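Local atomic coordinates of tyrosine aminotransferase (Leishmania infantum, PDB entry 4IX8), a protein that probably transfers the amino group of L-tyrosine to 2-oxoglutarate, using pyridoxal 5'-phosphate as its cofactor. Residues Leu72-Asp76 against Pro77-Gly81; Leu83-Asp87 against Ile88-Ala92; Ile261-Val265 against Ala266-Thr270; Ser144-Ser147 against Gln148-Leu152; Ile40-Ser43 against Lys44-Arg48. One frame throughout, in Å; residues are numbered along the deposited sequence.

Interaction 1: residues Leu72-Asp76 against Pro77-Gly81; sequences LSIGD and PTVDG
Asp76 grips Thr78 with a single carboxylate oxygen, and this is the tight part of the contact. OD1 of Asp76 takes the hydroxyl of Thr78 at 2.7 Å from OG1. It also takes the backbone N of Thr78 at 2.9 Å, with a nearly straight N-H...O angle of 164°. Both donors come from the same face of the carboxylate, well above its plane. The bond from Thr78 N makes this an Asx turn, and the hydroxyl of Thr78 adds a second bond to the same oxygen. With CG anti to the backbone N (chi1 -177°), the carboxylate lies over the start of the turn and can reach both groups. The backbone makes a type I beta turn from Asp76 to Val79. Its closing bond, from Val79 N to Asp76 O, is weak at 3.4 Å. CG2 of Val79 also comes close to this oxygen, 3.2 Å from Asp76 O. The side-chain bonds therefore probably do much of the work of holding the turn. The other carboxylate oxygen, OD2, accepts from the backbone N of Tyr105 of the second subunit.

The looser, more open side is apolar. CD1 of Ile74 meets the fork of Val79, 3.7 Å from CG1 and 3.8 Å from CG2. Val79 itself is exposed, and Ile74 is only partly buried.

Beyond the turn, Asp80 forms a salt bridge with Arg423. The segment 72-81 runs from strand 70-71 towards helix 87-99. Its start is tied to strands 403-407 and 416-420, and Leu72 packs on helix 425-442.

Interaction 2: residues Leu83-Asp87 against Ile88-Ala92; sequences LKTPD and IVTEA
Pro86 and the first turn of helix 87-99 meet through one carbonyl oxygen. Pro86 O accepts from Thr90 N at 3.2 Å, with an N-H...O angle of 169°. It also accepts from Val89 N at 3.0 Å, less straight. The next carbonyl, of Asp87, takes Glu91 N at 2.8 Å from its O. The proline ring adds apolar contact: CB of Pro86 lies 3.9 Å from Ile88 CG2 and 4.1 Å from Val89 CG2. Separately, the methyl CG2 of Thr85 comes within 4.1 Å of Thr90 OG1, a loose contact. OG1 of Thr85 sits beside the backbone N (chi1 -56°) and bonds Gln284 O, while CG2 turns towards Thr90.

Further out, Val89 packs on Trp289 and on Thr331 of helix 322-331, and Pro86 rests on Cys339 of helix 337-355. Glu91 is spent on a salt bridge with Arg98 of the second subunit.

Pro86 stands at the N-cap position but has no side-chain acceptor to offer the helix. Capping by a side chain is therefore absent at this residue, and its carbonyl starts the backbone bonding. The negative charge of Asp87 in the first turn would probably suit the helix dipole.

Interaction 3: residues Ile261-Val265 against Ala266-Thr270; sequences IFTSV and ADFDT
Thr263 and Phe268 meet across the bend at about a right angle. The methyl CG2 of Thr263 touches the outer part of the Phe268 ring, 3.6 Å from CE2 and 3.8 Å from CZ, and it comes in obliquely. The first torsion of Thr263 sets CG2 opposite the backbone N, which brings the methyl up to CE2 and CZ. The CD2-CE2 edge of the ring meets two backbone oxygens near its plane. Ser264 O lies 3.6 Å from Phe268 CE2, and Val265 O lies 3.8 Å from Phe268 CD2. These are edge contacts with ring C-H groups. Phe268 also makes a cation-pi contact with Arg229.

The bend that brings them together is a type I beta turn from Ser264 to Asp267. Its closing bond runs from Asp267 N to Ser264 O at 2.9 Å, with an N-H...O angle of 168°. An inverse gamma turn centred on Asp267 overlaps the end of it, and its bond from Phe268 N to Ala266 O is weak. OG of Ser264 is directed forward to Ala266 N (chi1 175°). This bond is doubtful, as that nitrogen is too close to a neighbour in the model. The same hydroxyl bonds Glu250 and Trp122. The carboxylate of Asp267 points elsewhere, to Gln127, Arg131 and Arg229, which would probably balance its buried charge.

The segment 261-270 leads from strand 246-249 to strand 274-279. Val265 packs on both strands, and Ser264 and Ala266 also lie on Ile276. Phe268 rests against Val232, Ser233 and Ile236 of helix 229-242.

Interaction 4: residues Ser144-Ser147 against Gln148-Leu152; sequences SGVS and QAIVL
Ser144 and Gln148 face each other at the start of helix 145-157, which helps to bind the phosphate of the pyridoxal-modified lysine at position 282. Ser144 N donates to OE1 of Gln148 at 2.7 Å, with an N-H...O angle of 159°. The donor is tilted 21° from the plane of the amide. A chi1 of -165° swings CG of Gln148 to the side opposite its N, and the extended chain then lays the amide beside Ser144. CB of Ser144 lies 3.7 Å from OE1 of Gln148. The amide thus binds a backbone N-H of the incoming chain.

The helix bonds then build up. Gly145 O receives Gln148 N and Ala149 N, both weakly. Ile150 N reaches Val146 O at 2.8 Å, and Val151 N reaches Ser147 O at 3.2 Å. Gly145 has a positive phi. Apolar contact is light: CG1 of Val146 lies 4.2 Å from CD1 of Ile150. Separately, CG1 of Ile150 lies 3.4 Å from the carbonyl oxygen Val146 O.

Two groups of the first turn bind the phosphate oxygens of the modified lysine. Val146 N bonds OP3, and the hydroxyl of Ser147 bonds OP1. Val146, Ala149 and Ile150 pack on Leu277 of strand 274-279, and Gln148 also touches Ile317 of the second subunit. The N-terminal end of a helix would probably help to stabilise the charged phosphate. A phosphate held by a backbone N-H and a hydroxyl at such an end is typical of the cofactor site in this aminotransferase family.

Interaction 5: residues Ile40-Ser43 against Lys44-Arg48; sequences IASS and KHAQR
Ser43 caps helix 44-47 with its side chain. OG of Ser43 accepts from Ala46 N at 3.0 Å, with an N-H...O angle of 164°. The hydroxyl lies between the backbone N and the carbonyl carbon (chi1 72°), and from there it reaches Ala46 N in the first turn. The same oxygen is hydrogen-bonded to Thr155 O of the second subunit, so the capping hydroxyl accepts from its own helix and donates to the second subunit. The backbone adds a second bond, from Gln47 N to Ser43 O at 3.1 Å, with an angle of 167°.

Packing surrounds these bonds. CB of Ala46 lies 3.4 Å from Ser43 OG and 3.6 Å from Ser43 O, which seats the small methyl against the capping residue. CB of Ser42 approaches CB of Ala46 at 4.2 Å. OG of Ser42 meets the aliphatic part of Gln47, 3.3 Å from CG. CB of His45 lies 3.8 Å from Ser43 OG. The imidazole of His45 turns outward, and its ND1 bonds Ser180 O.

The helix is short, and the bonds of its first turn can be named one by one. Ala46 N and Gln47 N bond to Ser43, and Lys44 N bonds OD1 of Asn159 of the second subunit. A neutral serine at the N-cap provides an acceptor for Ala46 N without adding charge. The same hydroxyl links this end of the helix to the second subunit.

How the interactions relate
Along the chain the order is interaction 5, 1, 2, 4 and 3. Interactions 1 and 2 both lie in the run from strand 70-71 to helix 87-99, and they touch, where Pro77 O meets Leu83 CD1 at 3.8 Å. Interactions 3 and 4 are tied to the large mixed sheet, and both pack on strand 274-279, with centres about 22 Å apart. Interaction 5 is farthest out, with its nearest atoms about 8 Å from interaction 4. Interactions 1, 2, 4 and 5 all touch the second subunit, but interaction 3 touches no other chain. The dimer interface therefore draws on several separate parts of the chain, including the helix that helps to bind the cofactor phosphate.

Interaction 1: residues Leu72-Asp76 against Pro77-Gly81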
loop_
_atom_site.group_PDB
_atom_site.type_symbol
_atom_site.label_atom_id
_atom_site.label_comp_id
_atom_site.label_asym_id
_atom_site.label_seq_id
_atom_site.Cartn_x
_atom_site.Cartn_y
_atom_site.Cartn_z
ATOM N N LEU A 72 -23.565 -8.936 8.724
ATOM C CA LEU A 72 -24.004 -8.073 7.613
ATOM C C LEU A 72 -23.148 -6.842 7.447
ATOM O O LEU A 72 -23.480 -5.963 6.659
ATOM C CB LEU A 72 -25.447 -7.618 7.825
ATOM C CG LEU A 72 -26.436 -8.721 8.112
ATOM C CD1 LEU A 72 -27.821 -8.119 7.990
ATOM C CD2 LEU A 72 -26.235 -9.923 7.163
ATOM N N SER A 73 -22.018 -6.831 8.149
ATOM C CA SER A 73 -21.118 -5.681 8.270
ATOM C C SER A 73 -19.931 -5.705 7.331
ATOM O O SER A 73 -19.198 -4.718 7.192
ATOM C CB SER A 73 -20.581 -5.644 9.689
ATOM O OG SER A 73 -20.275 -6.974 10.100
ATOM N N ILE A 74 -19.702 -6.845 6.706
ATOM C CA ILE A 74 -18.438 -7.067 5.991
ATOM C C ILE A 74 -18.447 -6.509 4.563
ATOM O O ILE A 74 -19.364 -6.761 3.803
ATOM C CB ILE A 74 -18.105 -8.558 5.969
ATOM C CG1 ILE A 74 -19.322 -9.410 5.490
ATOM C CG2 ILE A 74 -17.599 -8.957 7.374
ATOM C CD1 ILE A 74 -19.267 -10.900 5.944
ATOM N N GLY A 75 -17.424 -5.738 4.202
ATOM C CA GLY A 75 -17.396 -5.059 2.909
ATOM C C GLY A 75 -16.502 -5.755 1.900
ATOM O O GLY A 75 -15.930 -5.110 1.025
ATOM N N ASP A 76 -16.344 -7.057 2.071
ATOM C CA ASP A 76 -15.459 -7.867 1.239
ATOM C C ASP A 76 -16.289 -8.884 0.401
ATOM O O ASP A 76 -16.929 -9.743 0.930
ATOM C CB ASP A 76 -14.430 -8.563 2.139
ATOM C CG ASP A 76 -13.416 -9.379 1.368
ATOM O OD1 ASP A 76 -13.661 -9.709 0.187
ATOM O OD2 ASP A 76 -12.372 -9.714 1.966
ATOM N N PRO A 77 -16.240 -8.763 -0.930
ATOM C CA PRO A 77 -17.102 -9.625 -1.735
ATOM C C PRO A 77 -16.651 -11.077 -1.777
ATOM O O PRO A 77 -17.394 -11.902 -2.275
ATOM C CB PRO A 77 -17.025 -8.990 -3.129
ATOM C CG PRO A 77 -15.674 -8.244 -3.146
ATOM C CD PRO A 77 -15.488 -7.766 -1.737
ATOM N N THR A 78 -15.511 -11.400 -1.187
ATOM C CA THR A 78 -14.987 -12.750 -1.281
ATOM C C THR A 78 -15.492 -13.627 -0.144
ATOM O O THR A 78 -15.209 -14.801 -0.144
ATOM C CB THR A 78 -13.442 -12.806 -1.246
ATOM O OG1 THR A 78 -12.985 -12.337 0.023
ATOM C CG2 THR A 78 -12.836 -11.961 -2.344
ATOM N N VAL A 79 -16.255 -13.083 0.803
ATOM C CA VAL A 79 -16.513 -13.805 2.060
ATOM C C VAL A 79 -17.122 -15.218 1.938
ATOM O O VAL A 79 -16.684 -16.130 2.630
ATOM C CB VAL A 79 -17.423 -12.984 2.956
ATOM C CG1 VAL A 79 -17.850 -13.774 4.180
ATOM C CG2 VAL A 79 -16.659 -11.754 3.384
ATOM N N ASP A 80 -18.118 -15.405 1.076
ATOM C CA ASP A 80 -18.864 -16.663 1.035
ATOM C C ASP A 80 -18.482 -17.616 -0.090
ATOM O O ASP A 80 -18.751 -18.803 0.005
ATOM C CB ASP A 80 -20.351 -16.352 0.950
ATOM C CG ASP A 80 -20.857 -15.728 2.212
ATOM O OD1 ASP A 80 -20.890 -16.464 3.213
ATOM O OD2 ASP A 80 -21.131 -14.508 2.240
ATOM N N GLY A 81 -17.903 -17.092 -1.167
ATOM C CA GLY A 81 -17.517 -17.909 -2.309
ATOM C C GLY A 81 -18.624 -17.883 -3.367
ATOM O O GLY A 81 -18.476 -18.472 -4.447
#

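Interaction 2: residues Leu83-Asp87 against Ile88-Ala92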
loop_
_atom_site.group_PDB
_atom_site.type_symbol
_atom_site.label_atom_id
_atom_site.label_comp_id
_atom_site.label_asym_id
_atom_site.label_seq_id
_atom_site.Cartn_x
_atom_site.Cartn_y
_atom_site.Cartn_z
ATOM N N LEU A 83 -19.608 -15.238 -4.922
ATOM C CA LEU A 83 -19.096 -14.358 -5.969
ATOM C C LEU A 83 -17.673 -14.766 -6.306
ATOM O O LEU A 83 -16.903 -15.092 -5.414
ATOM C CB LEU A 83 -19.119 -12.894 -5.491
ATOM C CG LEU A 83 -20.490 -12.408 -5.003
ATOM C CD1 LEU A 83 -20.290 -10.984 -4.515
ATOM C CD2 LEU A 83 -21.606 -12.529 -6.064
ATOM N N LYS A 84 -17.288 -14.669 -7.575
ATOM C CA LYS A 84 -16.087 -15.364 -8.043
ATOM C C LYS A 84 -15.275 -14.506 -8.995
ATOM O O LYS A 84 -15.819 -13.811 -9.861
ATOM C CB LYS A 84 -16.490 -16.705 -8.738
ATOM N N THR A 85 -13.963 -14.539 -8.801
ATOM C CA THR A 85 -13.029 -13.947 -9.738
ATOM C C THR A 85 -13.099 -14.740 -11.043
ATOM O O THR A 85 -13.125 -15.953 -11.014
ATOM C CB THR A 85 -11.590 -13.988 -9.197
ATOM O OG1 THR A 85 -11.525 -13.334 -7.916
ATOM C CG2 THR A 85 -10.620 -13.324 -10.176
ATOM N N PRO A 86 -13.132 -14.067 -12.191
ATOM C CA PRO A 86 -13.167 -14.839 -13.443
ATOM C C PRO A 86 -11.967 -15.790 -13.636
ATOM O O PRO A 86 -10.820 -15.401 -13.355
ATOM C CB PRO A 86 -13.136 -13.743 -14.522
ATOM C CG PRO A 86 -13.647 -12.489 -13.845
ATOM C CD PRO A 86 -13.158 -12.610 -12.419
ATOM N N ASP A 87 -12.236 -16.978 -14.169
ATOM C CA ASP A 87 -11.220 -18.007 -14.348
ATOM C C ASP A 87 -10.129 -17.530 -15.285
ATOM O O ASP A 87 -8.935 -17.804 -15.091
ATOM C CB ASP A 87 -11.858 -19.297 -14.914
ATOM C CG ASP A 87 -12.575 -20.106 -13.861
ATOM O OD1 ASP A 87 -12.134 -20.072 -12.693
ATOM O OD2 ASP A 87 -13.583 -20.792 -14.201
ATOM N N ILE A 88 -10.531 -16.763 -16.278
ATOM C CA ILE A 88 -9.568 -16.263 -17.228
ATOM C C ILE A 88 -8.498 -15.330 -16.538
ATOM O O ILE A 88 -7.322 -15.294 -16.946
ATOM C CB ILE A 88 -10.310 -15.523 -18.332
ATOM C CG1 ILE A 88 -9.347 -15.170 -19.445
ATOM C CG2 ILE A 88 -10.997 -14.231 -17.753
ATOM C CD1 ILE A 88 -9.963 -14.284 -20.501
ATOM N N VAL A 89 -8.880 -14.619 -15.473
ATOM C CA VAL A 89 -7.929 -13.762 -14.740
ATOM C C VAL A 89 -7.029 -14.634 -13.889
ATOM O O VAL A 89 -5.826 -14.425 -13.822
ATOM C CB VAL A 89 -8.635 -12.673 -13.854
ATOM C CG1 VAL A 89 -7.633 -11.830 -13.076
ATOM C CG2 VAL A 89 -9.490 -11.772 -14.710
ATOM N N THR A 90 -7.623 -15.602 -13.220
ATOM C CA THR A 90 -6.882 -16.575 -12.427
ATOM C C THR A 90 -5.836 -17.355 -13.246
ATOM O O THR A 90 -4.721 -17.570 -12.791
ATOM C CB THR A 90 -7.878 -17.580 -11.757
ATOM O OG1 THR A 90 -8.672 -16.845 -10.809
ATOM C CG2 THR A 90 -7.151 -18.711 -11.022
ATOM N N GLU A 91 -6.169 -17.735 -14.469
ATOM C CA GLU A 91 -5.253 -18.540 -15.254
ATOM C C GLU A 91 -4.201 -17.627 -15.915
ATOM O O GLU A 91 -3.055 -18.043 -16.121
ATOM C CB GLU A 91 -6.037 -19.355 -16.288
ATOM C CG GLU A 91 -6.742 -20.641 -15.701
ATOM C CD GLU A 91 -5.770 -21.602 -14.959
ATOM O OE1 GLU A 91 -4.644 -21.872 -15.476
ATOM O OE2 GLU A 91 -6.116 -22.040 -13.829
ATOM N N ALA A 92 -4.558 -16.365 -16.174
ATOM C CA ALA A 92 -3.547 -15.389 -16.585
ATOM C C ALA A 92 -2.514 -15.190 -15.457
ATOM O O ALA A 92 -1.309 -15.117 -15.720
ATOM C CB ALA A 92 -4.174 -14.052 -16.965
#

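Interaction 3: residues Ile261-Val265 against Ala266-Thr270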
loop_
_atom_site.group_PDB
_atom_site.type_symbol
_atom_site.label_atom_id
_atom_site.label_comp_id
_atom_site.label_asym_id
_atom_site.label_seq_id
_atom_site.Cartn_x
_atom_site.Cartn_y
_atom_site.Cartn_z
ATOM N N ILE A 261 -27.958 2.880 -15.792
ATOM C CA ILE A 261 -26.875 3.493 -16.555
ATOM C C ILE A 261 -25.863 4.123 -15.634
ATOM O O ILE A 261 -26.200 4.948 -14.805
ATOM C CB ILE A 261 -27.390 4.578 -17.505
ATOM C CG1 ILE A 261 -28.371 3.978 -18.511
ATOM C CG2 ILE A 261 -26.220 5.272 -18.250
ATOM C CD1 ILE A 261 -29.294 5.043 -19.092
ATOM N N PHE A 262 -24.611 3.748 -15.797
ATOM C CA PHE A 262 -23.581 4.357 -15.003
ATOM C C PHE A 262 -23.066 5.558 -15.771
ATOM O O PHE A 262 -22.821 5.478 -16.980
ATOM C CB PHE A 262 -22.464 3.389 -14.687
ATOM C CG PHE A 262 -21.227 4.074 -14.151
ATOM C CD1 PHE A 262 -21.261 4.741 -12.943
ATOM C CD2 PHE A 262 -20.028 4.009 -14.836
ATOM C CE1 PHE A 262 -20.125 5.374 -12.456
ATOM C CE2 PHE A 262 -18.896 4.630 -14.347
ATOM C CZ PHE A 262 -18.936 5.299 -13.162
ATOM N N THR A 263 -22.965 6.681 -15.077
ATOM C CA THR A 263 -22.426 7.914 -15.659
ATOM C C THR A 263 -21.091 8.254 -15.009
ATOM O O THR A 263 -21.047 8.748 -13.876
ATOM C CB THR A 263 -23.399 9.123 -15.463
ATOM O OG1 THR A 263 -24.699 8.826 -16.006
ATOM C CG2 THR A 263 -22.881 10.341 -16.167
ATOM N N SER A 264 -20.001 8.058 -15.753
ATOM C CA SER A 264 -18.663 8.399 -15.265
ATOM C C SER A 264 -18.398 9.890 -15.450
ATOM O O SER A 264 -18.891 10.484 -16.392
ATOM C CB SER A 264 -17.604 7.574 -16.014
ATOM O OG SER A 264 -16.265 7.957 -15.657
ATOM N N VAL A 265 -17.634 10.509 -14.555
ATOM C CA VAL A 265 -17.324 11.931 -14.714
ATOM C C VAL A 265 -16.495 12.119 -15.966
ATOM O O VAL A 265 -16.316 13.238 -16.453
ATOM C CB VAL A 265 -16.602 12.539 -13.467
ATOM C CG1 VAL A 265 -17.500 12.458 -12.266
ATOM C CG2 VAL A 265 -15.282 11.858 -13.194
ATOM N N ALA A 266 -15.994 11.019 -16.505
ATOM C CA ALA A 266 -15.283 11.032 -17.777
ATOM C C ALA A 266 -16.171 11.370 -18.979
ATOM O O ALA A 266 -15.659 11.861 -20.006
ATOM C CB ALA A 266 -14.644 9.694 -18.013
ATOM N N ASP A 267 -17.470 11.070 -18.882
ATOM C CA ASP A 267 -18.374 11.134 -20.050
ATOM C C ASP A 267 -18.989 12.508 -20.256
ATOM O O ASP A 267 -20.191 12.632 -20.476
ATOM C CB ASP A 267 -19.501 10.104 -19.881
ATOM C CG ASP A 267 -20.287 9.872 -21.147
ATOM O OD1 ASP A 267 -19.715 10.053 -22.238
ATOM O OD2 ASP A 267 -21.489 9.526 -21.035
ATOM N N PHE A 268 -18.152 13.538 -20.237
ATOM C CA PHE A 268 -18.618 14.915 -20.348
ATOM C C PHE A 268 -17.636 15.750 -21.110
ATOM O O PHE A 268 -16.442 15.475 -21.132
ATOM C CB PHE A 268 -18.821 15.539 -18.969
ATOM C CG PHE A 268 -20.014 15.004 -18.231
ATOM C CD1 PHE A 268 -21.262 15.615 -18.366
ATOM C CD2 PHE A 268 -19.899 13.892 -17.406
ATOM C CE1 PHE A 268 -22.374 15.127 -17.693
ATOM C CE2 PHE A 268 -21.003 13.399 -16.718
ATOM C CZ PHE A 268 -22.246 14.015 -16.870
ATOM N N ASP A 269 -18.164 16.793 -21.719
ATOM C CA ASP A 269 -17.339 17.745 -22.423
ATOM C C ASP A 269 -17.134 18.917 -21.494
ATOM O O ASP A 269 -18.001 19.772 -21.365
ATOM C CB ASP A 269 -18.004 18.167 -23.719
ATOM C CG ASP A 269 -18.316 16.995 -24.584
ATOM O OD1 ASP A 269 -17.344 16.322 -24.999
ATOM O OD2 ASP A 269 -19.514 16.748 -24.841
ATOM N N THR A 270 -16.001 18.910 -20.806
ATOM C CA THR A 270 -15.705 19.919 -19.812
ATOM C C THR A 270 -14.220 20.042 -19.596
ATOM O O THR A 270 -13.493 19.058 -19.739
ATOM C CB THR A 270 -16.357 19.584 -18.481
ATOM O OG1 THR A 270 -16.025 20.598 -17.530
ATOM C CG2 THR A 270 -15.871 18.250 -17.957
#

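Interaction 4: residues Ser144-Ser147 against Gln148-Leu152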
loop_
_atom_site.group_PDB
_atom_site.type_symbol
_atom_site.label_atom_id
_atom_site.label_comp_id
_atom_site.label_asym_id
_atom_site.label_seq_id
_atom_site.Cartn_x
_atom_site.Cartn_y
_atom_site.Cartn_z
ATOM N N SER A 144 -1.638 0.864 -5.305
ATOM C CA SER A 144 -1.769 -0.319 -4.463
ATOM C C SER A 144 -3.176 -0.332 -3.845
ATOM O O SER A 144 -3.380 -0.033 -2.656
ATOM C CB SER A 144 -0.666 -0.355 -3.403
ATOM O OG SER A 144 -0.805 -1.476 -2.532
ATOM N N GLY A 145 -4.143 -0.679 -4.694
ATOM C CA GLY A 145 -5.529 -0.590 -4.350
ATOM C C GLY A 145 -5.978 0.850 -4.537
ATOM O O GLY A 145 -5.131 1.744 -4.676
ATOM N N VAL A 146 -7.292 1.101 -4.514
ATOM C CA VAL A 146 -7.789 2.465 -4.561
ATOM C C VAL A 146 -7.380 3.198 -3.296
ATOM O O VAL A 146 -7.270 4.417 -3.283
ATOM C CB VAL A 146 -9.309 2.476 -4.755
ATOM C CG1 VAL A 146 -9.898 3.829 -4.669
ATOM C CG2 VAL A 146 -9.633 1.888 -6.079
ATOM N N SER A 147 -7.184 2.465 -2.210
ATOM C CA SER A 147 -6.741 3.102 -0.974
ATOM C C SER A 147 -5.456 3.883 -1.199
ATOM O O SER A 147 -5.356 5.015 -0.771
ATOM C CB SER A 147 -6.565 2.067 0.130
ATOM O OG SER A 147 -7.831 1.486 0.470
ATOM N N GLN A 148 -4.484 3.333 -1.917
ATOM C CA GLN A 148 -3.293 4.143 -2.187
ATOM C C GLN A 148 -3.638 5.290 -3.138
ATOM O O GLN A 148 -3.122 6.415 -3.004
ATOM C CB GLN A 148 -2.145 3.321 -2.803
ATOM C CG GLN A 148 -0.804 4.121 -2.730
ATOM C CD GLN A 148 0.235 3.728 -3.765
ATOM O OE1 GLN A 148 -0.038 2.995 -4.715
ATOM N NE2 GLN A 148 1.443 4.197 -3.566
ATOM N N ALA A 149 -4.527 5.020 -4.098
ATOM C CA ALA A 149 -4.900 6.069 -5.039
ATOM C C ALA A 149 -5.460 7.269 -4.290
ATOM O O ALA A 149 -5.192 8.421 -4.668
ATOM C CB ALA A 149 -5.899 5.573 -6.030
ATOM N N ILE A 150 -6.157 7.003 -3.193
ATOM C CA ILE A 150 -6.692 8.072 -2.357
ATOM C C ILE A 150 -5.589 8.818 -1.646
ATOM O O ILE A 150 -5.598 10.021 -1.593
ATOM C CB ILE A 150 -7.662 7.526 -1.346
ATOM C CG1 ILE A 150 -8.936 7.078 -2.086
ATOM C CG2 ILE A 150 -8.022 8.591 -0.298
ATOM C CD1 ILE A 150 -9.952 6.246 -1.223
ATOM N N VAL A 151 -4.637 8.093 -1.073
ATOM C CA VAL A 151 -3.483 8.733 -0.460
ATOM C C VAL A 151 -2.766 9.636 -1.439
ATOM O O VAL A 151 -2.483 10.787 -1.131
ATOM C CB VAL A 151 -2.484 7.694 0.064
ATOM C CG1 VAL A 151 -1.158 8.384 0.525
ATOM C CG2 VAL A 151 -3.123 6.929 1.201
ATOM N N LEU A 152 -2.436 9.097 -2.613
ATOM C CA LEU A 152 -1.671 9.859 -3.593
ATOM C C LEU A 152 -2.441 11.082 -4.063
ATOM O O LEU A 152 -1.896 12.164 -4.176
ATOM C CB LEU A 152 -1.341 8.984 -4.797
ATOM C CG LEU A 152 -0.388 7.858 -4.501
ATOM C CD1 LEU A 152 -0.394 6.901 -5.664
ATOM C CD2 LEU A 152 1.025 8.364 -4.204
#

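Interaction 5: residues Ile40-Ser43 against Lys44-Arg48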
loop_
_atom_site.group_PDB
_atom_site.type_symbol
_atom_site.label_atom_id
_atom_site.label_comp_id
_atom_site.label_asym_id
_atom_site.label_seq_id
_atom_site.Cartn_x
_atom_site.Cartn_y
_atom_site.Cartn_z
ATOM N N ILE A 40 10.630 5.410 23.741
ATOM C CA ILE A 40 10.506 5.841 22.355
ATOM C C ILE A 40 9.071 6.001 21.942
ATOM O O ILE A 40 8.327 5.020 21.858
ATOM C CB ILE A 40 11.138 4.838 21.412
ATOM C CG1 ILE A 40 12.590 4.663 21.803
ATOM C CG2 ILE A 40 10.969 5.285 19.958
ATOM C CD1 ILE A 40 13.349 3.797 20.879
ATOM N N ALA A 41 8.727 7.228 21.559
ATOM C CA ALA A 41 7.354 7.617 21.274
ATOM C C ALA A 41 7.137 7.778 19.782
ATOM O O ALA A 41 8.090 7.815 19.010
ATOM C CB ALA A 41 7.018 8.913 22.008
ATOM N N SER A 42 5.879 7.833 19.378
ATOM C CA SER A 42 5.555 7.884 17.971
ATOM C C SER A 42 5.333 9.317 17.516
ATOM O O SER A 42 5.183 10.226 18.328
ATOM C CB SER A 42 4.304 7.054 17.684
ATOM O OG SER A 42 3.190 7.666 18.285
ATOM N N SER A 43 5.227 9.478 16.205
ATOM C CA SER A 43 5.019 10.764 15.568
ATOM C C SER A 43 3.587 11.251 15.689
ATOM O O SER A 43 2.677 10.466 15.909
ATOM C CB SER A 43 5.353 10.645 14.097
ATOM O OG SER A 43 4.332 9.902 13.471
ATOM N N LYS A 44 3.377 12.539 15.469
ATOM C CA LYS A 44 2.033 13.101 15.465
ATOM C C LYS A 44 1.183 12.508 14.347
ATOM O O LYS A 44 0.015 12.191 14.525
ATOM C CB LYS A 44 2.129 14.606 15.320
ATOM C CG LYS A 44 0.873 15.361 15.626
ATOM C CD LYS A 44 1.175 16.836 15.925
ATOM C CE LYS A 44 -0.091 17.652 16.099
ATOM N NZ LYS A 44 0.128 18.952 16.782
ATOM N N HIS A 45 1.782 12.357 13.182
ATOM C CA HIS A 45 1.126 11.705 12.057
ATOM C C HIS A 45 0.568 10.285 12.442
ATOM O O HIS A 45 -0.595 9.979 12.222
ATOM C CB HIS A 45 2.152 11.649 10.953
ATOM C CG HIS A 45 1.783 10.839 9.760
ATOM N ND1 HIS A 45 0.554 10.905 9.123
ATOM C CD2 HIS A 45 2.531 9.993 9.019
ATOM C CE1 HIS A 45 0.568 10.126 8.066
ATOM N NE2 HIS A 45 1.762 9.554 7.981
ATOM N N ALA A 46 1.369 9.468 13.105
ATOM C CA ALA A 46 0.929 8.150 13.520
ATOM C C ALA A 46 -0.211 8.243 14.534
ATOM O O ALA A 46 -1.249 7.604 14.372
ATOM C CB ALA A 46 2.092 7.403 14.107
ATOM N N GLN A 47 -0.024 9.079 15.544
ATOM C CA GLN A 47 -0.977 9.233 16.643
ATOM C C GLN A 47 -2.380 9.605 16.190
ATOM O O GLN A 47 -3.341 9.278 16.855
ATOM C CB GLN A 47 -0.462 10.284 17.617
ATOM C CG GLN A 47 0.580 9.732 18.593
ATOM C CD GLN A 47 1.327 10.818 19.355
ATOM O OE1 GLN A 47 2.463 10.618 19.769
ATOM N NE2 GLN A 47 0.708 11.973 19.522
ATOM N N ARG A 48 -2.505 10.316 15.082
ATOM C CA ARG A 48 -3.814 10.787 14.632
ATOM C C ARG A 48 -4.346 9.980 13.468
ATOM O O ARG A 48 -5.357 10.340 12.873
ATOM C CB ARG A 48 -3.739 12.257 14.233
ATOM C CG ARG A 48 -3.007 12.513 12.962
ATOM C CD ARG A 48 -2.663 14.025 12.862
ATOM N NE ARG A 48 -1.781 14.281 11.722
ATOM C CZ ARG A 48 -1.302 15.474 11.397
ATOM N NH1 ARG A 48 -1.628 16.543 12.114
ATOM N NH2 ARG A 48 -0.507 15.585 10.337
#